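Long-range contacts in hydrogenase maturation factor (Thermoanaerobacter tengcongensis, PDB 3VTH), which probably transfers a carbamoyl group from carbamoyl phosphate to the C-terminal cysteine of HypE, at the cost of ATP, during [NiFe]-hydrogenase maturation: residues M111-C117 with I134-G140; R127-F133 with A185-P191; F558-N562 with P649-L653; N562-N568 with L653-E658. All coordinates share one frame; numbering follows the deposited sequence.

Contact 1 of 4, residues M111-C117 with I134-G140; sequences MGVCEDC and INCTNCG. With ZN (zinc ion), chain C.
Cys114 and Cys117 meet Cys136 and Cys139 around one zinc ion, each segment giving two thiolates, and all four SG atoms lie 2.3 Å from the metal. Each segment carries its pair as a CxxC motif. Cys114 holds SG between its backbone N and carbonyl carbon (chi1 73°), which brings the sulfur both to the zinc and to the amide of Cys117.

Backbone amides form the second shell. Cys114 N points across the contact at Cys139 SG, 3.5 Å away and nearly straight at 168°. Within the first segment Cys117 N donates to Cys114 SG over 3.4 Å, so this sulfur both binds zinc and caps the helix from the N-cap position. Asn138 N reaches Cys136 SG in the same manner, within the type I turn from Cys136 to Cys139.

Farther out, Met111 and Gly140 form a single antiparallel hydrogen-bonded pair: Met111 N to Gly140 O and Gly140 N to Met111 O are both 2.9 Å. Ile134 closes the other end, its CD1 3.4 Å from Cys117 O and its CG1 against Cys117 CB. A water links Asp116 OD2 to Asn138 ND2, and Arg142 ties down the turn through the carbonyl oxygens of Cys136 and Cys139.

Four thiolates would leave the zinc site with a net negative charge, which the N-H groups directed at sulfur probably temper. With every ligand a protein sulfur, the site is consistent with a structural zinc that holds the finger's two segments together.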
# COMPACT_ATOMS: atom_id res chain seq x y z
N MET A 111 14.28 -2.25 -2.73
CA MET A 111 14.21 -3.67 -3.07
C MET A 111 14.96 -4.57 -2.08
O MET A 111 16.04 -4.21 -1.61
CB MET A 111 14.74 -3.90 -4.51
CG MET A 111 13.81 -3.36 -5.61
SD MET A 111 12.24 -4.26 -5.70
CE MET A 111 11.18 -3.07 -6.54
N GLY A 112 14.37 -5.73 -1.78
CA GLY A 112 14.99 -6.78 -0.97
C GLY A 112 16.28 -7.34 -1.58
O GLY A 112 16.49 -7.25 -2.79
N VAL A 113 17.13 -7.90 -0.72
CA VAL A 113 18.43 -8.47 -1.10
C VAL A 113 18.25 -9.52 -2.21
O VAL A 113 17.40 -10.40 -2.09
CB VAL A 113 19.12 -9.12 0.11
CG1 VAL A 113 20.55 -9.58 -0.24
CG2 VAL A 113 19.14 -8.17 1.32
N CYS A 114 19.03 -9.39 -3.28
CA CYS A 114 19.02 -10.37 -4.37
C CYS A 114 19.77 -11.65 -3.99
O CYS A 114 20.52 -11.67 -3.01
CB CYS A 114 19.60 -9.77 -5.67
SG CYS A 114 21.40 -9.56 -5.67
N GLU A 115 19.57 -12.71 -4.75
CA GLU A 115 20.24 -13.97 -4.43
C GLU A 115 21.78 -13.91 -4.54
O GLU A 115 22.46 -14.60 -3.81
CB GLU A 115 19.66 -15.13 -5.25
CG GLU A 115 20.12 -15.20 -6.70
CD GLU A 115 19.64 -16.47 -7.42
OE1 GLU A 115 20.07 -17.58 -7.05
OE2 GLU A 115 18.84 -16.33 -8.37
N ASP A 116 22.31 -13.08 -5.44
CA ASP A 116 23.78 -12.95 -5.57
C ASP A 116 24.40 -12.26 -4.36
O ASP A 116 25.43 -12.70 -3.87
CB ASP A 116 24.17 -12.18 -6.84
CG ASP A 116 23.80 -12.92 -8.11
OD1 ASP A 116 24.15 -14.09 -8.24
OD2 ASP A 116 23.14 -12.32 -8.99
N CYS A 117 23.78 -11.19 -3.88
CA CYS A 117 24.27 -10.51 -2.67
C CYS A 117 24.16 -11.42 -1.45
O CYS A 117 25.04 -11.42 -0.61
CB CYS A 117 23.54 -9.19 -2.42
SG CYS A 117 24.05 -7.88 -3.58
N ILE A 134 25.41 -4.79 2.25
CA ILE A 134 25.63 -5.36 0.92
C ILE A 134 24.44 -5.09 -0.01
O ILE A 134 23.29 -5.27 0.38
CB ILE A 134 25.98 -6.86 1.00
CG1 ILE A 134 26.48 -7.38 -0.36
CG2 ILE A 134 24.81 -7.70 1.57
CD1 ILE A 134 27.17 -8.77 -0.27
N ASN A 135 24.73 -4.60 -1.22
CA ASN A 135 23.72 -4.43 -2.27
C ASN A 135 24.43 -4.43 -3.63
O ASN A 135 25.64 -4.59 -3.68
CB ASN A 135 22.92 -3.13 -2.08
CG ASN A 135 23.82 -1.89 -1.98
OD1 ASN A 135 24.93 -1.85 -2.52
ND2 ASN A 135 23.33 -0.87 -1.30
N CYS A 136 23.67 -4.25 -4.71
CA CYS A 136 24.24 -4.22 -6.05
C CYS A 136 23.22 -3.53 -6.95
O CYS A 136 22.25 -2.97 -6.45
CB CYS A 136 24.54 -5.65 -6.54
SG CYS A 136 23.06 -6.67 -6.85
N THR A 137 23.44 -3.54 -8.26
CA THR A 137 22.49 -2.89 -9.19
C THR A 137 21.10 -3.52 -9.16
O THR A 137 20.13 -2.88 -9.57
CB THR A 137 23.01 -2.87 -10.66
OG1 THR A 137 23.17 -4.21 -11.14
CG2 THR A 137 24.33 -2.16 -10.75
N ASN A 138 20.99 -4.76 -8.65
CA ASN A 138 19.73 -5.51 -8.67
C ASN A 138 18.94 -5.56 -7.34
O ASN A 138 17.92 -6.27 -7.27
CB ASN A 138 19.98 -6.96 -9.14
CG ASN A 138 20.48 -7.05 -10.57
OD1 ASN A 138 20.01 -6.34 -11.46
ND2 ASN A 138 21.43 -7.95 -10.81
N CYS A 139 19.40 -4.84 -6.32
CA CYS A 139 18.77 -4.89 -4.98
C CYS A 139 19.19 -3.71 -4.09
O CYS A 139 20.10 -2.96 -4.44
CB CYS A 139 19.10 -6.21 -4.27
SG CYS A 139 20.78 -6.34 -3.52
N GLY A 140 18.51 -3.55 -2.96
CA GLY A 140 18.86 -2.53 -1.97
C GLY A 140 17.95 -1.31 -2.00
O GLY A 140 16.99 -1.25 -2.78
ZN ZN C . 22.20 -7.55 -4.88
O HOH W 1 21.99 -9.82 -8.73

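Contact 2 of 4, residues R127-F133 with A185-P191; sequences RRYRYPF and ACFDCGP. With ZN (zinc ion), chain D.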
# COMPACT_ATOMS: atom_id res chain seq x y z
N ARG A 127 35.01 -10.84 0.63
CA ARG A 127 35.33 -9.68 1.46
C ARG A 127 34.09 -8.94 2.00
O ARG A 127 34.21 -8.13 2.93
CB ARG A 127 36.30 -8.73 0.76
CG ARG A 127 35.71 -7.87 -0.32
CD ARG A 127 36.82 -6.99 -0.93
NE ARG A 127 36.23 -6.01 -1.82
CZ ARG A 127 35.99 -4.74 -1.51
NH1 ARG A 127 36.31 -4.25 -0.31
NH2 ARG A 127 35.43 -3.94 -2.40
N ARG A 128 32.91 -9.23 1.44
CA ARG A 128 31.66 -8.68 1.98
C ARG A 128 30.90 -9.67 2.87
O ARG A 128 29.73 -9.45 3.16
CB ARG A 128 30.75 -8.15 0.87
CG ARG A 128 31.32 -6.93 0.16
CD ARG A 128 30.37 -6.45 -0.94
NE ARG A 128 30.82 -5.20 -1.56
CZ ARG A 128 31.68 -5.12 -2.58
NH1 ARG A 128 32.21 -6.22 -3.11
NH2 ARG A 128 32.01 -3.93 -3.07
N TYR A 129 31.57 -10.74 3.30
CA TYR A 129 31.02 -11.67 4.29
C TYR A 129 30.47 -10.90 5.49
O TYR A 129 31.20 -10.14 6.12
CB TYR A 129 32.10 -12.65 4.75
CG TYR A 129 31.67 -13.68 5.79
CD1 TYR A 129 30.57 -14.52 5.56
CD2 TYR A 129 32.39 -13.84 6.97
CE1 TYR A 129 30.19 -15.49 6.51
CE2 TYR A 129 32.03 -14.81 7.92
CZ TYR A 129 30.91 -15.61 7.68
OH TYR A 129 30.55 -16.56 8.61
N ARG A 130 29.18 -11.08 5.75
CA ARG A 130 28.49 -10.46 6.89
C ARG A 130 28.47 -8.92 6.84
O ARG A 130 28.17 -8.26 7.83
CB ARG A 130 29.08 -10.96 8.23
CG ARG A 130 29.00 -12.48 8.43
CD ARG A 130 29.61 -12.94 9.79
NE ARG A 130 29.04 -12.17 10.89
CZ ARG A 130 27.85 -12.41 11.44
NH1 ARG A 130 27.10 -13.42 11.01
NH2 ARG A 130 27.40 -11.63 12.42
N TYR A 131 28.75 -8.34 5.67
CA TYR A 131 28.64 -6.90 5.50
C TYR A 131 27.15 -6.46 5.52
O TYR A 131 26.37 -6.86 4.65
CB TYR A 131 29.38 -6.45 4.22
CG TYR A 131 29.19 -4.99 3.86
CD1 TYR A 131 28.71 -4.63 2.61
CD2 TYR A 131 29.51 -3.97 4.77
CE1 TYR A 131 28.55 -3.30 2.26
CE2 TYR A 131 29.32 -2.63 4.43
CZ TYR A 131 28.85 -2.31 3.18
OH TYR A 131 28.67 -0.99 2.82
N PRO A 132 26.76 -5.67 6.53
CA PRO A 132 25.34 -5.39 6.83
C PRO A 132 24.65 -4.50 5.80
O PRO A 132 23.44 -4.29 5.89
CB PRO A 132 25.40 -4.66 8.18
CG PRO A 132 26.77 -4.96 8.72
CD PRO A 132 27.64 -5.02 7.52
N PHE A 133 25.41 -3.96 4.84
CA PHE A 133 24.82 -3.07 3.83
C PHE A 133 25.11 -3.51 2.39
O PHE A 133 25.03 -2.71 1.44
CB PHE A 133 25.24 -1.61 4.08
CG PHE A 133 24.83 -1.11 5.44
CD1 PHE A 133 23.53 -0.67 5.67
CD2 PHE A 133 25.72 -1.17 6.51
CE1 PHE A 133 23.14 -0.24 6.95
CE2 PHE A 133 25.34 -0.74 7.78
CZ PHE A 133 24.06 -0.28 8.00
N ALA A 185 29.79 -0.34 -2.10
CA ALA A 185 30.52 -0.01 -0.87
C ALA A 185 30.89 -1.30 -0.18
O ALA A 185 30.46 -2.38 -0.61
CB ALA A 185 29.65 0.86 0.05
N CYS A 186 31.66 -1.19 0.91
CA CYS A 186 32.15 -2.35 1.64
C CYS A 186 32.38 -1.99 3.10
O CYS A 186 32.05 -0.88 3.53
CB CYS A 186 33.46 -2.85 1.00
SG CYS A 186 34.92 -1.78 1.30
N PHE A 187 32.95 -2.92 3.88
CA PHE A 187 33.28 -2.65 5.29
C PHE A 187 34.11 -1.37 5.46
O PHE A 187 33.90 -0.61 6.42
CB PHE A 187 34.05 -3.83 5.92
CG PHE A 187 33.15 -4.91 6.47
CD1 PHE A 187 32.34 -4.67 7.57
CD2 PHE A 187 33.13 -6.18 5.88
CE1 PHE A 187 31.51 -5.67 8.09
CE2 PHE A 187 32.29 -7.18 6.40
CZ PHE A 187 31.50 -6.93 7.50
N ASP A 188 35.04 -1.15 4.54
CA ASP A 188 36.03 -0.07 4.65
C ASP A 188 35.48 1.32 4.27
O ASP A 188 35.95 2.33 4.78
CB ASP A 188 37.24 -0.38 3.76
CG ASP A 188 37.96 -1.67 4.17
OD1 ASP A 188 38.51 -2.35 3.28
OD2 ASP A 188 37.96 -2.02 5.37
N CYS A 189 34.52 1.36 3.36
CA CYS A 189 34.08 2.66 2.83
C CYS A 189 32.58 2.89 3.01
O CYS A 189 32.07 3.97 2.70
CB CYS A 189 34.48 2.80 1.35
SG CYS A 189 33.57 1.72 0.19
N GLY A 190 31.89 1.87 3.51
CA GLY A 190 30.43 1.91 3.57
C GLY A 190 29.89 2.36 4.91
O GLY A 190 30.65 2.65 5.83
N PRO A 191 28.55 2.45 5.02
CA PRO A 191 27.92 2.71 6.31
C PRO A 191 28.26 1.62 7.33
O PRO A 191 28.68 0.53 6.95
CB PRO A 191 26.41 2.70 5.99
CG PRO A 191 26.29 2.25 4.58
CD PRO A 191 27.59 2.26 3.92
ZN ZN D . 34.84 -0.14 -0.32
O HOH W 2 34.51 -5.38 2.88
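Arg128 to Tyr131 form a type II turn, closed by the bond from Tyr131 N to Arg128 O, and beside it runs the irregular segment 185-191; no backbone hydrogen bond joins the two. A water bridges them instead, donating to Arg127 O and accepting from Phe187 N.

Tyr131 lies against Cys186, whose CA makes a CH-pi contact over the ring face, 3.9 Å from the centroid. The Tyr131 ring turns an edge to the face of Phe187, the planes at 62° in a T-shaped pair, while Tyr131 CB covers the same phenylalanine ring. At the rim of Phe187, in its plane, Tyr129 O comes to 3.2 Å from CE2. Pro191 CB makes a CH-pi contact over the Phe133 ring, 4.0 Å from the centroid.

Arg128 grips Ala185 O side-on with two nitrogens: NE at 3.0 Å and NH2 at 3.3 Å, both from one face of the carbonyl. Arg128 NH2 also forms a salt bridge with Glu170. Arg127 NH1 makes a weak bond to Cys186 SG, a zinc ligand.

Cys186 and Cys189 complete, with Cys164 and Cys167, the Cys4 zinc site of the second HypF finger, against which the loop of the first finger packs.

Contact 3 of 4, residues F558-N562 with P649-L653; sequences FIFDN and PELIL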
# COMPACT_ATOMS: atom_id res chain seq x y z
N PHE A 558 -29.27 1.57 14.74
CA PHE A 558 -29.86 0.70 13.70
C PHE A 558 -31.22 0.14 14.12
O PHE A 558 -32.07 -0.16 13.25
CB PHE A 558 -28.90 -0.45 13.32
CG PHE A 558 -27.93 -0.09 12.22
CD1 PHE A 558 -27.94 -0.78 11.01
CD2 PHE A 558 -27.04 0.98 12.36
CE1 PHE A 558 -27.04 -0.45 9.97
CE2 PHE A 558 -26.15 1.32 11.34
CZ PHE A 558 -26.16 0.60 10.13
N ILE A 559 -31.44 0.00 15.43
CA ILE A 559 -32.68 -0.58 15.95
C ILE A 559 -33.61 0.43 16.63
O ILE A 559 -34.60 0.02 17.25
CB ILE A 559 -32.41 -1.76 16.93
CG1 ILE A 559 -31.72 -1.28 18.22
CG2 ILE A 559 -31.62 -2.85 16.21
CD1 ILE A 559 -31.68 -2.33 19.37
N PHE A 560 -33.32 1.72 16.49
CA PHE A 560 -33.98 2.79 17.27
C PHE A 560 -35.52 2.74 17.28
O PHE A 560 -36.16 3.02 18.30
CB PHE A 560 -33.49 4.18 16.85
CG PHE A 560 -34.19 4.74 15.63
CD1 PHE A 560 -35.13 5.77 15.76
CD2 PHE A 560 -33.93 4.23 14.35
CE1 PHE A 560 -35.79 6.29 14.64
CE2 PHE A 560 -34.59 4.75 13.21
CZ PHE A 560 -35.51 5.78 13.36
N ASP A 561 -36.11 2.39 16.14
CA ASP A 561 -37.57 2.43 16.02
C ASP A 561 -38.23 1.07 16.25
O ASP A 561 -39.40 0.89 15.94
CB ASP A 561 -37.99 2.98 14.65
CG ASP A 561 -37.37 2.21 13.50
OD1 ASP A 561 -36.66 1.22 13.75
OD2 ASP A 561 -37.59 2.60 12.34
N ASN A 562 -37.46 0.11 16.78
CA ASN A 562 -38.00 -1.22 17.06
C ASN A 562 -37.30 -1.81 18.29
O ASN A 562 -37.02 -3.00 18.36
CB ASN A 562 -37.86 -2.12 15.82
CG ASN A 562 -38.58 -3.46 15.96
OD1 ASN A 562 -38.14 -4.47 15.41
ND2 ASN A 562 -39.68 -3.47 16.71
N PRO A 649 -31.63 -2.35 6.58
CA PRO A 649 -30.79 -3.26 7.36
C PRO A 649 -31.43 -3.75 8.65
O PRO A 649 -31.08 -4.83 9.10
CB PRO A 649 -29.54 -2.42 7.64
CG PRO A 649 -29.96 -1.04 7.53
CD PRO A 649 -30.99 -1.02 6.45
N GLU A 650 -32.36 -2.98 9.23
CA GLU A 650 -32.98 -3.41 10.49
C GLU A 650 -33.80 -4.70 10.35
O GLU A 650 -33.87 -5.49 11.28
CB GLU A 650 -33.81 -2.30 11.14
CG GLU A 650 -34.27 -2.61 12.58
CD GLU A 650 -35.60 -3.41 12.65
OE1 GLU A 650 -36.47 -3.21 11.78
OE2 GLU A 650 -35.76 -4.22 13.60
N LEU A 651 -34.44 -4.90 9.19
CA LEU A 651 -35.21 -6.13 8.92
C LEU A 651 -34.33 -7.39 8.92
O LEU A 651 -34.78 -8.48 9.30
CB LEU A 651 -35.95 -5.99 7.58
CG LEU A 651 -36.97 -4.84 7.52
CD1 LEU A 651 -37.63 -4.75 6.15
CD2 LEU A 651 -38.03 -5.03 8.63
N ILE A 652 -33.09 -7.22 8.48
CA ILE A 652 -32.09 -8.27 8.50
C ILE A 652 -31.59 -8.46 9.94
O ILE A 652 -31.44 -9.60 10.40
CB ILE A 652 -30.92 -7.92 7.54
CG1 ILE A 652 -31.41 -7.96 6.09
CG2 ILE A 652 -29.72 -8.88 7.72
CD1 ILE A 652 -30.55 -7.22 5.13
N LEU A 653 -31.38 -7.34 10.66
CA LEU A 653 -30.97 -7.41 12.07
C LEU A 653 -32.00 -8.16 12.93
O LEU A 653 -31.63 -8.85 13.86
CB LEU A 653 -30.68 -6.02 12.66
CG LEU A 653 -29.48 -5.23 12.12
CD1 LEU A 653 -29.42 -3.86 12.79
CD2 LEU A 653 -28.17 -5.99 12.33
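Phe558 overlaps Leu653 and Pro649 on the facing helix: its CB lies 3.5 Å from Leu653 CD1, and farther out its ring atom CE1 is 3.9 Å from Pro649 CG. Both neighbours cross the phenylalanine side chain at about a right angle. With chi1 at -66° and an extended chi2, Leu653 points CD1 at Phe558 CB. The same methyl approaches Ile559 CG2 at 4.2 Å, more loosely.

Glu650 runs along the polar side of this patch. Its CG rests 3.4 Å from Phe558 O, and a bend at chi2 (-86°) then lifts the carboxylate toward Asn562. There the carboxylate and amide planes stand nearly perpendicular, 85° apart. OE2 has its firm partners outside the two segments: it accepts a hydrogen bond from Tyr566 OH and forms a salt bridge with Arg654 NE. Lys539 of strand 530-542 and Phe600 of helix 597-607 cover further sides of the patch.

The contact thus couples a hydrophobic seam to a buried glutamate. One carboxylate oxygen gathers both a hydroxyl and a guanidinium, which would probably favour the charged form of Glu650, although Asp561 OD1, 4.9 Å from Glu650 OE1, should act against it.

Contact 4 of 4, residues N562-N568 with L653-E658; sequences NISFYKN and LRQIYE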
# COMPACT_ATOMS: atom_id res chain seq x y z
N ASN A 562 -37.46 0.11 16.78
CA ASN A 562 -38.00 -1.22 17.06
C ASN A 562 -37.30 -1.81 18.29
O ASN A 562 -37.02 -3.00 18.36
CB ASN A 562 -37.86 -2.12 15.82
CG ASN A 562 -38.58 -3.46 15.96
OD1 ASN A 562 -38.14 -4.47 15.41
ND2 ASN A 562 -39.68 -3.47 16.71
N ILE A 563 -37.05 -0.94 19.27
CA ILE A 563 -36.31 -1.25 20.50
C ILE A 563 -36.81 -2.48 21.29
O ILE A 563 -36.01 -3.33 21.69
CB ILE A 563 -36.27 0.02 21.42
CG1 ILE A 563 -35.24 1.04 20.90
CG2 ILE A 563 -36.07 -0.34 22.92
CD1 ILE A 563 -33.77 0.62 21.01
N SER A 564 -38.12 -2.56 21.51
CA SER A 564 -38.69 -3.64 22.33
C SER A 564 -38.39 -5.04 21.78
O SER A 564 -38.44 -6.03 22.52
CB SER A 564 -40.20 -3.44 22.54
OG SER A 564 -40.90 -3.43 21.30
N PHE A 565 -38.08 -5.12 20.49
CA PHE A 565 -37.77 -6.39 19.83
C PHE A 565 -36.44 -6.99 20.31
O PHE A 565 -36.27 -8.20 20.31
CB PHE A 565 -37.72 -6.19 18.30
CG PHE A 565 -37.66 -7.47 17.52
CD1 PHE A 565 -38.83 -8.03 17.00
CD2 PHE A 565 -36.44 -8.12 17.31
CE1 PHE A 565 -38.79 -9.23 16.28
CE2 PHE A 565 -36.38 -9.32 16.59
CZ PHE A 565 -37.56 -9.88 16.08
N TYR A 566 -35.50 -6.12 20.70
CA TYR A 566 -34.14 -6.55 21.03
C TYR A 566 -33.86 -6.50 22.54
O TYR A 566 -32.82 -6.01 22.99
CB TYR A 566 -33.13 -5.68 20.26
CG TYR A 566 -33.33 -5.69 18.74
CD1 TYR A 566 -32.61 -6.58 17.93
CD2 TYR A 566 -34.22 -4.81 18.12
CE1 TYR A 566 -32.78 -6.60 16.55
CE2 TYR A 566 -34.41 -4.82 16.74
CZ TYR A 566 -33.68 -5.71 15.97
OH TYR A 566 -33.84 -5.74 14.61
N LYS A 567 -34.81 -7.02 23.32
CA LYS A 567 -34.79 -6.92 24.79
C LYS A 567 -33.45 -7.27 25.45
O LYS A 567 -32.92 -6.46 26.21
CB LYS A 567 -35.92 -7.76 25.39
CG LYS A 567 -35.92 -7.88 26.92
CD LYS A 567 -37.10 -8.76 27.39
CE LYS A 567 -37.15 -8.92 28.91
NZ LYS A 567 -36.15 -9.90 29.43
N ASN A 568 -32.93 -8.46 25.16
CA ASN A 568 -31.71 -8.98 25.80
C ASN A 568 -30.50 -8.07 25.54
O ASN A 568 -29.71 -7.80 26.46
CB ASN A 568 -31.39 -10.40 25.30
CG ASN A 568 -30.38 -11.12 26.18
OD1 ASN A 568 -30.69 -11.49 27.31
ND2 ASN A 568 -29.19 -11.36 25.65
N LEU A 653 -31.38 -7.34 10.66
CA LEU A 653 -30.97 -7.41 12.07
C LEU A 653 -32.00 -8.16 12.93
O LEU A 653 -31.63 -8.85 13.86
CB LEU A 653 -30.68 -6.02 12.66
CG LEU A 653 -29.48 -5.23 12.12
CD1 LEU A 653 -29.42 -3.86 12.79
CD2 LEU A 653 -28.17 -5.99 12.33
N ARG A 654 -33.29 -8.03 12.60
CA ARG A 654 -34.34 -8.81 13.30
C ARG A 654 -34.11 -10.31 13.24
O ARG A 654 -34.25 -10.99 14.25
CB ARG A 654 -35.71 -8.55 12.70
CG ARG A 654 -36.32 -7.29 13.20
CD ARG A 654 -37.76 -7.16 12.80
NE ARG A 654 -38.06 -5.75 12.60
CZ ARG A 654 -39.23 -5.28 12.18
NH1 ARG A 654 -40.22 -6.11 11.91
NH2 ARG A 654 -39.39 -3.97 12.03
N GLN A 655 -33.79 -10.82 12.05
CA GLN A 655 -33.55 -12.26 11.84
C GLN A 655 -32.24 -12.71 12.52
O GLN A 655 -32.16 -13.81 13.06
CB GLN A 655 -33.52 -12.60 10.35
CG GLN A 655 -34.85 -12.33 9.59
CD GLN A 655 -34.62 -12.16 8.10
OE1 GLN A 655 -34.59 -11.03 7.59
NE2 GLN A 655 -34.38 -13.26 7.42
N ILE A 656 -31.22 -11.86 12.46
CA ILE A 656 -29.94 -12.12 13.13
C ILE A 656 -30.12 -12.27 14.64
O ILE A 656 -29.61 -13.23 15.23
CB ILE A 656 -28.92 -11.01 12.84
CG1 ILE A 656 -28.38 -11.18 11.41
CG2 ILE A 656 -27.76 -11.06 13.85
CD1 ILE A 656 -27.62 -9.96 10.89
N TYR A 657 -30.83 -11.32 15.25
CA TYR A 657 -31.13 -11.37 16.68
C TYR A 657 -32.00 -12.58 17.04
O TYR A 657 -31.83 -13.18 18.11
CB TYR A 657 -31.77 -10.06 17.16
CG TYR A 657 -32.21 -10.05 18.61
CD1 TYR A 657 -31.31 -9.75 19.64
CD2 TYR A 657 -33.52 -10.33 18.96
CE1 TYR A 657 -31.73 -9.72 21.00
CE2 TYR A 657 -33.95 -10.32 20.28
CZ TYR A 657 -33.05 -10.02 21.30
OH TYR A 657 -33.53 -10.04 22.62
N GLU A 658 -32.93 -12.94 16.16
CA GLU A 658 -33.74 -14.13 16.35
C GLU A 658 -32.87 -15.38 16.39
O GLU A 658 -33.06 -16.25 17.25
CB GLU A 658 -34.80 -14.28 15.26
CG GLU A 658 -36.02 -13.41 15.43
CD GLU A 658 -37.14 -13.83 14.51
OE1 GLU A 658 -36.97 -13.74 13.27
OE2 GLU A 658 -38.19 -14.29 15.02
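Tyr657 is the main bump, a ring projecting from helix 649-662 into the hollow where the short 3-10 segment 563-565 gives way to helix 567-572. Tyr657 CG stands anti to the backbone N (chi1 176°), which carries the ring across to segment 562-568. Tyr566 CA lies over one face, 3.9 Å from the ring centroid. Against that face the Tyr566 ring also presents its edge, the planes at 60° and the centroids 5.1 Å apart, a T-shaped pair with the two side chains running antiparallel alongside each other. Phe565 O, 3.1 Å from Tyr657 CE2, forms another wall of the hollow. At its far end Tyr657 OH accepts from Asn568 N, 3.1 Å away, in the first turn of helix 567-572, with Asn568 CB beside it.

A second, shallower fit lies toward the rim. Phe565 lays its ring on the aliphatic part of Arg654, with CG of the arginine 4.1 Å from the ring centroid, while Glu658 CG approaches the ring edge and Phe565 CE2 meets Tyr657 CD2 at 3.8 Å. The end of Tyr566 lies against the helix backbone where Leu653 meets Arg654, its OH 3.2 Å from Arg654 CG, and Glu650 holds the polar ends of both Tyr566 and Arg654.

Aromatic and aliphatic side chains thus interleave between helix 649-662 and the 3-10 turn that links helices 551-559 and 567-572. They fasten this connection to helix 649-662 within the second subdomain of the Kae1-like carbamoyltransferase region.

Overall arrangement
The four contacts form two pairs on opposite sides of the chain's centre, contacts 1 and 3 having centres about 57 Å apart. Contacts 1 and 2, centres 13 Å apart, interlock along the chain: segment 127-133 runs into 134-140, and Arg128 CB packs on Ile134 CD1 at 3.8 Å within the first finger, while contact 2 brings the two fingers together. Contacts 3 and 4 have centres 8 Å apart, share Asn562 and Leu653, and are joined by a probable hydrogen bond between Glu650 OE2 and Tyr566 OH, 2.6 Å. Contact 3 comes nearer the probable carbamoyl-transfer site: the Phe558 side chain lies about 10 Å from bound AP2, that of Leu653 about 13 Å.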